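Local coordinates for attachment invasion locus protein (Yersinia pestis, PDB 3QRA) that promotes adhesion to and invasion of eukaryotic host cells as an outer-membrane beta-barrel, by a mechanism that is not known, at residues Glu2-Ile7 with Arg35-Asn40; Gly90-Gly95 with Leu116-Gly121. One frame throughout, in Å; residues are numbered along the deposited sequence.

Both contacts join neighbouring antiparallel strands of one eight-stranded barrel, the N-terminal hairpin in contact 1 and the 86-102/108-124 hairpin in contact 2. Their centres lie 20 Å apart and they do not touch. Contact 1 is at an end of the barrel, about 21 Å from the centre of the chain, where strand pairing runs out into loops and charged groups, waters and a side-chain amide take over. Contact 2 lies about 8 Å from that centre and pairs strand with strand throughout. Its side chains are small or apolar, and detergent tails lie against its outer face. Each contact mixes buried with exposed residues, but only contact 1 places charged side chains on the inward face.

Contact 1 of 2, residues Glu2-Ile7 with Arg35-Asn40; sequences EGESSI and RYEFNN
Ser6 and Arg35 make an antiparallel hydrogen-bonded pair: Ser6 N donates to Arg35 O at 2.9 Å, and Arg35 N donates back to Ser6 O. Backbone bonding continues beyond the strand end, from Glu37 N to Glu4 O and from Gly3 N to Glu37 O, the latter at 2.8 Å. Gly3 has a positive phi of 87°, where a CB would collide with the carbonyl oxygen of Glu2. The last direct bond uses a side chain, Glu2 N reaching Asn40 OD1 at 3.0 Å, almost straight at the hydrogen (168°).

One water lies 2.7 Å from Ser6 OG, donates to Glu37 OE2 and makes a weak bond to Glu4 O; another accepts from Asn40 N and bonds weakly to Glu2 OE1.

Arg35 runs extended from CG to NE, and Glu37 OE2 lies 3.6 Å above the plane of its guanidinium, toward the rim. The salt bridge of Arg35 NH2 with Glu37 OE1 is long and charge-only, this oxygen too lying well out of that plane. Glu4 OE1 and Glu37 OE2 are 4.4 Å apart, a repulsion that Arg156, in salt bridges with both, probably relieves. Met1 N bonds to both Glu4 OE1 and Glu37 OE1, and Arg81 adds a salt bridge to the latter, while Ser87 and Gln123 hold the end of Arg35.

Tyr36, with CG anti to the backbone N (chi1 -174°), presents a ring edge to Ser5 OG, 3.5 Å from CD1, and its OH approaches Gly3 CA. The Glu2 side chain runs roughly perpendicular to that of Asn39, OE1 lying 3.4 Å from Asn39 CB.

Ser6, Arg35 and Glu37 thus belong to a polar barrel interior, at the end of the first hairpin of a transmembrane beta-barrel, on the side of the chain termini, periplasmic in this class of outer-membrane proteins.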
loop_
_atom_site.group_PDB
_atom_site.type_symbol
_atom_site.label_atom_id
_atom_site.label_comp_id
_atom_site.label_asym_id
_atom_site.label_seq_id
_atom_site.Cartn_x
_atom_site.Cartn_y
_atom_site.Cartn_z
ATOM N N GLU A 2 -3.954 -24.193 -8.146
ATOM C CA GLU A 2 -4.170 -23.767 -9.526
ATOM C C GLU A 2 -5.595 -23.279 -9.819
ATOM O O GLU A 2 -6.576 -23.959 -9.508
ATOM C CB GLU A 2 -3.809 -24.909 -10.478
ATOM C CG GLU A 2 -3.947 -24.563 -11.950
ATOM C CD GLU A 2 -3.138 -25.499 -12.830
ATOM O OE1 GLU A 2 -2.037 -25.916 -12.405
ATOM O OE2 GLU A 2 -3.598 -25.822 -13.942
ATOM N N GLY A 3 -5.699 -22.088 -10.409
ATOM C CA GLY A 3 -6.986 -21.559 -10.827
ATOM C C GLY A 3 -7.717 -20.791 -9.739
ATOM O O GLY A 3 -8.807 -20.263 -9.973
ATOM N N GLU A 4 -7.126 -20.712 -8.550
ATOM C CA GLU A 4 -7.796 -20.032 -7.433
ATOM C C GLU A 4 -7.446 -18.563 -7.330
ATOM O O GLU A 4 -6.289 -18.172 -7.518
ATOM C CB GLU A 4 -7.529 -20.742 -6.104
ATOM C CG GLU A 4 -8.202 -22.118 -6.018
ATOM C CD GLU A 4 -7.987 -22.804 -4.681
ATOM O OE1 GLU A 4 -7.059 -22.416 -3.938
ATOM O OE2 GLU A 4 -8.749 -23.739 -4.375
ATOM N N SER A 5 -8.467 -17.767 -7.003
ATOM C CA SER A 5 -8.337 -16.331 -6.807
ATOM C C SER A 5 -8.441 -16.011 -5.322
ATOM O O SER A 5 -9.198 -16.660 -4.592
ATOM C CB SER A 5 -9.483 -15.600 -7.527
ATOM O OG SER A 5 -9.461 -15.831 -8.923
ATOM N N SER A 6 -7.708 -14.992 -4.889
ATOM C CA SER A 6 -7.842 -14.461 -3.536
ATOM C C SER A 6 -8.111 -12.965 -3.619
ATOM O O SER A 6 -7.439 -12.246 -4.337
ATOM C CB SER A 6 -6.560 -14.697 -2.737
ATOM O OG SER A 6 -6.212 -16.078 -2.717
ATOM N N ILE A 7 -9.109 -12.501 -2.888
ATOM C CA ILE A 7 -9.401 -11.081 -2.871
ATOM C C ILE A 7 -9.393 -10.648 -1.416
ATOM O O ILE A 7 -9.988 -11.316 -0.553
ATOM C CB ILE A 7 -10.773 -10.781 -3.547
ATOM C CG1 ILE A 7 -11.105 -9.286 -3.500
ATOM C CG2 ILE A 7 -11.894 -11.606 -2.911
ATOM C CD1 ILE A 7 -10.146 -8.430 -4.296
ATOM N N ARG A 35 -5.212 -11.825 -6.060
ATOM C CA ARG A 35 -4.211 -12.837 -6.381
ATOM C C ARG A 35 -4.827 -13.891 -7.265
ATOM O O ARG A 35 -5.994 -14.252 -7.096
ATOM C CB ARG A 35 -3.703 -13.505 -5.099
ATOM C CG ARG A 35 -2.725 -14.662 -5.338
ATOM C CD ARG A 35 -2.386 -15.325 -4.011
ATOM N NE ARG A 35 -1.535 -16.510 -4.151
ATOM C CZ ARG A 35 -1.123 -17.226 -3.115
ATOM N NH1 ARG A 35 -1.503 -16.862 -1.898
ATOM N NH2 ARG A 35 -0.331 -18.293 -3.283
ATOM N N TYR A 36 -4.052 -14.381 -8.225
ATOM C CA TYR A 36 -4.500 -15.490 -9.046
ATOM C C TYR A 36 -3.360 -16.488 -9.148
ATOM O O TYR A 36 -2.234 -16.124 -9.467
ATOM C CB TYR A 36 -4.926 -15.029 -10.439
ATOM C CG TYR A 36 -5.526 -16.158 -11.264
ATOM C CD1 TYR A 36 -6.887 -16.446 -11.189
ATOM C CD2 TYR A 36 -4.736 -16.946 -12.089
ATOM C CE1 TYR A 36 -7.446 -17.462 -11.915
ATOM C CE2 TYR A 36 -5.304 -17.994 -12.837
ATOM C CZ TYR A 36 -6.662 -18.235 -12.737
ATOM O OH TYR A 36 -7.271 -19.245 -13.454
ATOM N N GLU A 37 -3.657 -17.730 -8.865
ATOM C CA GLU A 37 -2.678 -18.784 -8.876
ATOM C C GLU A 37 -2.766 -19.554 -10.210
ATOM O O GLU A 37 -3.755 -20.127 -10.482
ATOM C CB GLU A 37 -2.864 -19.706 -7.679
ATOM C CG GLU A 37 -2.512 -19.094 -6.350
ATOM C CD GLU A 37 -2.834 -19.931 -5.160
ATOM O OE1 GLU A 37 -2.212 -20.951 -4.944
ATOM O OE2 GLU A 37 -3.721 -19.551 -4.422
ATOM N N PHE A 38 -1.719 -19.480 -11.012
ATOM C CA PHE A 38 -1.612 -20.097 -12.327
ATOM C C PHE A 38 -1.383 -21.574 -12.236
ATOM O O PHE A 38 -1.718 -22.284 -13.117
ATOM C CB PHE A 38 -0.379 -19.626 -13.045
ATOM C CG PHE A 38 -0.346 -18.243 -13.272
ATOM C CD1 PHE A 38 -1.331 -17.659 -13.984
ATOM C CD2 PHE A 38 0.663 -17.489 -12.777
ATOM C CE1 PHE A 38 -1.313 -16.337 -14.191
ATOM C CE2 PHE A 38 0.695 -16.190 -13.016
ATOM C CZ PHE A 38 -0.296 -15.599 -13.706
ATOM N N ASN A 39 -0.711 -21.986 -11.195
ATOM C CA ASN A 39 -0.497 -23.393 -10.894
ATOM C C ASN A 39 -0.402 -23.573 -9.379
ATOM O O ASN A 39 -0.693 -22.649 -8.645
ATOM C CB ASN A 39 0.695 -23.981 -11.662
ATOM C CG ASN A 39 2.006 -23.325 -11.305
ATOM O OD1 ASN A 39 2.310 -23.146 -10.132
ATOM N ND2 ASN A 39 2.798 -22.974 -12.319
ATOM N N ASN A 40 -0.038 -24.757 -8.907
ATOM C CA ASN A 40 -0.033 -24.997 -7.464
ATOM C C ASN A 40 1.076 -24.264 -6.693
ATOM O O ASN A 40 1.106 -24.293 -5.462
ATOM C CB ASN A 40 0.045 -26.495 -7.171
ATOM C CG ASN A 40 -1.246 -27.223 -7.498
ATOM O OD1 ASN A 40 -2.329 -26.641 -7.446
ATOM N ND2 ASN A 40 -1.136 -28.497 -7.829
HETATM O O HOH W 1 0.399 -27.313 -10.420
HETATM O O HOH W 2 -5.307 -17.380 -4.848
#

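Contact 2 of 2, residues Gly90-Gly95 with Leu116-Gly121; sequences GLLGAG and LAYGAG. With C8E ((hydroxyethyloxy)tri(ethyloxy)octane), chain C; C8E ((hydroxyethyloxy)tri(ethyloxy)octane), chain H.
Gly119 O is gripped twice from the facing strand: Leu91 N donates to it at 2.9 Å from well above the carbonyl plane, and Gly90 CA adds a longer C-H...O contact. Leu91 O takes the Gly119 N-H, and Tyr118 CA makes a C-H...O contact with Leu91 O at 3.5 Å. The next hydrogen-bonded pair repeats the exchange, with Ala117 N bonding to Gly93 O and Gly93 N to Ala117 O, the second bond being the more bent at its hydrogen. Leu92 CA and Leu116 CA direct further C-H...O contacts at Ala117 O and Gly93 O respectively.

The segment axes make 139° with each other, well short of strictly antiparallel, as coiled strands do in a closed barrel. This is one hairpin of the eight-stranded transmembrane barrel, and its neighbours, 66-81 and 130-141, continue the backbone bonding on the two outer edges of the pair.

On the face carrying Leu91 and Ala117, turned to the barrel interior, glycines face both side chains across the pair. Leu91 CB lies beside Gly119, 4.1 Å from Gly119 CA, where a CB on that glycine would be tight against it. Ala117 CB lies 3.7 Å from Gly95 N. Inside the barrel Leu91 touches Thr75 of the adjacent strand 66-81 and, one strand further on, Ile45 and Ser47.

The membrane-facing side holds Leu92, Tyr118 and Ala120. Leu92 and Tyr118 extend alongside each other in a common direction, chi2 of Leu92 (66°) turning Leu92 CD1 to within 3.6 Å of Tyr118 CD1. A C8E tail (chain C) runs across one face of the Tyr118 ring, where its C5 sits 3.9 Å above the plane toward the rim. C4 of a second detergent (chain H) comes 3.2 Å from Ala120 O and also touches Ala120 CB.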
loop_
_atom_site.group_PDB
_atom_site.type_symbol
_atom_site.label_atom_id
_atom_site.label_comp_id
_atom_site.label_asym_id
_atom_site.label_seq_id
_atom_site.Cartn_x
_atom_site.Cartn_y
_atom_site.Cartn_z
ATOM N N GLY A 90 6.621 -10.544 -4.087
ATOM C CA GLY A 90 7.346 -9.302 -4.312
ATOM C C GLY A 90 6.620 -8.491 -5.371
ATOM O O GLY A 90 6.147 -9.044 -6.369
ATOM N N LEU A 91 6.528 -7.179 -5.154
ATOM C CA LEU A 91 5.714 -6.297 -5.989
ATOM C C LEU A 91 6.517 -5.109 -6.511
ATOM O O LEU A 91 7.436 -4.624 -5.853
ATOM C CB LEU A 91 4.527 -5.757 -5.186
ATOM C CG LEU A 91 3.654 -6.819 -4.511
ATOM C CD1 LEU A 91 2.542 -6.172 -3.709
ATOM C CD2 LEU A 91 3.068 -7.762 -5.554
ATOM N N LEU A 92 6.146 -4.659 -7.701
ATOM C CA LEU A 92 6.745 -3.498 -8.328
ATOM C C LEU A 92 5.641 -2.732 -9.024
ATOM O O LEU A 92 4.683 -3.319 -9.555
ATOM C CB LEU A 92 7.791 -3.927 -9.362
ATOM C CG LEU A 92 8.515 -2.788 -10.081
ATOM C CD1 LEU A 92 9.374 -2.021 -9.102
ATOM C CD2 LEU A 92 9.378 -3.348 -11.223
ATOM N N GLY A 93 5.765 -1.410 -9.039
ATOM C CA GLY A 93 4.771 -0.609 -9.726
ATOM C C GLY A 93 5.039 0.871 -9.556
ATOM O O GLY A 93 6.189 1.300 -9.585
ATOM N N ALA A 94 3.969 1.635 -9.381
ATOM C CA ALA A 94 4.082 3.082 -9.296
ATOM C C ALA A 94 3.401 3.609 -8.043
ATOM O O ALA A 94 2.330 3.128 -7.650
ATOM C CB ALA A 94 3.473 3.742 -10.536
ATOM N N GLY A 95 4.045 4.594 -7.430
ATOM C CA GLY A 95 3.456 5.368 -6.347
ATOM C C GLY A 95 3.293 6.807 -6.802
ATOM O O GLY A 95 4.085 7.311 -7.605
ATOM N N LEU A 116 8.679 5.028 -8.849
ATOM C CA LEU A 116 8.527 3.587 -8.649
ATOM C C LEU A 116 8.071 3.297 -7.219
ATOM O O LEU A 116 8.429 4.018 -6.273
ATOM C CB LEU A 116 9.853 2.879 -8.912
ATOM C CG LEU A 116 10.316 2.872 -10.369
ATOM C CD1 LEU A 116 11.744 2.329 -10.470
ATOM C CD2 LEU A 116 9.343 2.046 -11.224
ATOM N N ALA A 117 7.272 2.247 -7.068
ATOM C CA ALA A 117 6.952 1.718 -5.747
ATOM C C ALA A 117 7.373 0.252 -5.699
ATOM O O ALA A 117 7.252 -0.464 -6.692
ATOM C CB ALA A 117 5.470 1.852 -5.460
ATOM N N TYR A 118 7.850 -0.187 -4.542
ATOM C CA TYR A 118 8.389 -1.537 -4.394
ATOM C C TYR A 118 7.743 -2.159 -3.179
ATOM O O TYR A 118 7.618 -1.506 -2.164
ATOM C CB TYR A 118 9.885 -1.478 -4.120
ATOM C CG TYR A 118 10.676 -0.568 -5.023
ATOM C CD1 TYR A 118 11.263 -1.052 -6.182
ATOM C CD2 TYR A 118 10.861 0.774 -4.707
ATOM C CE1 TYR A 118 12.022 -0.225 -7.000
ATOM C CE2 TYR A 118 11.612 1.611 -5.527
ATOM C CZ TYR A 118 12.183 1.103 -6.672
ATOM O OH TYR A 118 12.930 1.918 -7.498
ATOM N N GLY A 119 7.366 -3.426 -3.246
ATOM C CA GLY A 119 6.717 -4.048 -2.109
ATOM C C GLY A 119 7.112 -5.493 -1.885
ATOM O O GLY A 119 7.699 -6.143 -2.748
ATOM N N ALA A 120 6.807 -5.990 -0.698
ATOM C CA ALA A 120 7.038 -7.389 -0.387
ATOM C C ALA A 120 6.031 -7.767 0.683
ATOM O O ALA A 120 5.722 -6.962 1.571
ATOM C CB ALA A 120 8.473 -7.607 0.114
ATOM N N GLY A 121 5.500 -8.976 0.600
ATOM C CA GLY A 121 4.537 -9.379 1.606
ATOM C C GLY A 121 4.270 -10.866 1.627
ATOM O O GLY A 121 4.946 -11.643 0.947
HETATM C C1 C8E C . 17.184 2.996 -5.555
HETATM C C2 C8E C . 16.718 2.258 -4.305
HETATM C C3 C8E C . 15.411 1.507 -4.532
HETATM C C4 C8E C . 15.380 0.237 -3.689
HETATM C C5 C8E C . 14.182 0.191 -2.747
HETATM C C6 C8E C . 13.692 -1.243 -2.566
HETATM C C7 C8E C . 12.665 -1.350 -1.446
HETATM C C8 C8E C . 12.162 -2.780 -1.281
HETATM O O9 C8E C . 11.452 -2.919 -0.069
HETATM C C10 C8E C . 10.214 -3.580 -0.238
HETATM C C1 C8E H . 4.773 -8.864 6.237
HETATM C C2 C8E H . 5.701 -7.907 5.499
HETATM C C3 C8E H . 7.022 -8.579 5.139
HETATM C C4 C8E H . 7.708 -7.860 3.981
HETATM C C5 C8E H . 9.141 -7.467 4.329
HETATM C C6 C8E H . 9.377 -5.968 4.172
HETATM C C7 C8E H . 10.507 -5.501 5.083
HETATM C C8 C8E H . 10.727 -3.996 4.985
HETATM O O9 C8E H . 11.121 -3.492 6.244
#